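PDB 4ZKQ: uncharacterized protein from Cricetid herpesvirus 2, which probably binds host chemokines as a virus-encoded decoy receptor of a rodent gammaherpesvirus. Local coordinates for residues G154-G157 / H158-I161. Sequence-based numbering, arbitrary orientation.
Sequences GPDG and HLCI
Leu159 N donates to Asp156 O at 3.1 Å, and one residue further on Cys160 N donates to Gly157 O at 3.0 Å. The second bond is the straighter, with an N-H...O angle of 166° against 145° for the first. A third bond of the same i to i+3 spacing follows from Ile161 N to His158 O, longer at 3.3 Å. Three successive backbone carbonyls thus each receive an amide three residues later, the pattern of a short 3-10 helix, which lies in the loop between strand 147-152 and strand 161-169 and leads into the latter. Cys160, at the end of this helix, is tied by a disulfide to Cys96 and by a backbone hydrogen bond to Glu95, just beyond strand 85-94.

With CG of His158 between its backbone N and carbonyl carbon (chi1 71°), the ring turns its CE1-ND1 edge to Pro155. Pro155 O meets this edge in the ring plane, 3.1 Å from CE1 of His158. Leu159 CG lies against one face, offset toward the rim. The side chains of Asp156 and Leu159 run side by side, pointing the same way, Asp156 OD1 resting 3.8 Å from CD1 of Leu159, while CB of Leu159 packs on the same Asp156 carbonyl oxygen that its amide uses.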
loop_
_atom_site.group_PDB
_atom_site.type_symbol
_atom_site.label_atom_id
_atom_site.label_comp_id
_atom_site.label_asym_id
_atom_site.label_seq_id
_atom_site.Cartn_x
_atom_site.Cartn_y
_atom_site.Cartn_z
ATOM N N GLY A 154 7.285 19.521 -21.023
ATOM C CA GLY A 154 8.648 19.882 -21.378
ATOM C C GLY A 154 9.640 18.778 -21.088
ATOM O O GLY A 154 9.239 17.658 -20.761
ATOM N N PRO A 155 10.941 19.085 -21.224
ATOM C CA PRO A 155 12.002 18.166 -20.808
ATOM C C PRO A 155 12.440 18.411 -19.368
ATOM O O PRO A 155 13.103 17.556 -18.792
ATOM C CB PRO A 155 13.148 18.479 -21.788
ATOM C CG PRO A 155 12.679 19.675 -22.622
ATOM C CD PRO A 155 11.501 20.254 -21.918
ATOM N N ASP A 156 12.067 19.559 -18.807
ATOM C CA ASP A 156 12.551 19.977 -17.491
ATOM C C ASP A 156 11.459 19.980 -16.418
ATOM O O ASP A 156 11.729 20.305 -15.261
ATOM C CB ASP A 156 13.171 21.375 -17.583
ATOM C CG ASP A 156 14.434 21.401 -18.423
ATOM O OD1 ASP A 156 15.248 20.459 -18.310
ATOM O OD2 ASP A 156 14.612 22.362 -19.199
ATOM N N GLY A 157 10.235 19.632 -16.804
ATOM C CA GLY A 157 9.113 19.631 -15.878
ATOM C C GLY A 157 9.342 18.769 -14.647
ATOM O O GLY A 157 9.049 19.184 -13.526
ATOM N N HIS A 158 9.875 17.570 -14.856
ATOM C CA HIS A 158 10.130 16.641 -13.759
ATOM C C HIS A 158 11.022 17.237 -12.670
ATOM O O HIS A 158 10.955 16.827 -11.509
ATOM C CB HIS A 158 10.769 15.363 -14.295
ATOM C CG HIS A 158 12.183 15.541 -14.748
ATOM N ND1 HIS A 158 12.510 16.125 -15.953
ATOM C CD2 HIS A 158 13.355 15.215 -14.155
ATOM C CE1 HIS A 158 13.827 16.152 -16.082
ATOM N NE2 HIS A 158 14.362 15.606 -15.007
ATOM N N LEU A 159 11.850 18.208 -13.039
ATOM C CA LEU A 159 12.793 18.804 -12.096
ATOM C C LEU A 159 12.112 19.683 -11.054
ATOM O O LEU A 159 12.747 20.091 -10.086
ATOM C CB LEU A 159 13.845 19.635 -12.837
ATOM C CG LEU A 159 14.758 18.891 -13.811
ATOM C CD1 LEU A 159 15.651 19.876 -14.538
ATOM C CD2 LEU A 159 15.599 17.853 -13.085
ATOM N N CYS A 160 10.832 19.985 -11.251
ATOM C CA CYS A 160 10.101 20.819 -10.298
ATOM C C CYS A 160 9.515 19.997 -9.138
ATOM O O CYS A 160 9.127 20.555 -8.113
ATOM C CB CYS A 160 8.984 21.585 -11.011
ATOM S SG CYS A 160 9.548 22.605 -12.415
ATOM N N ILE A 161 9.452 18.679 -9.300
ATOM C CA ILE A 161 8.892 17.819 -8.258
ATOM C C ILE A 161 10.017 17.106 -7.507
ATOM O O ILE A 161 10.574 16.134 -7.998
ATOM C CB ILE A 161 7.914 16.788 -8.852
ATOM C CG1 ILE A 161 6.830 17.501 -9.672
ATOM C CG2 ILE A 161 7.267 15.967 -7.736
ATOM C CD1 ILE A 161 6.149 16.615 -10.679
#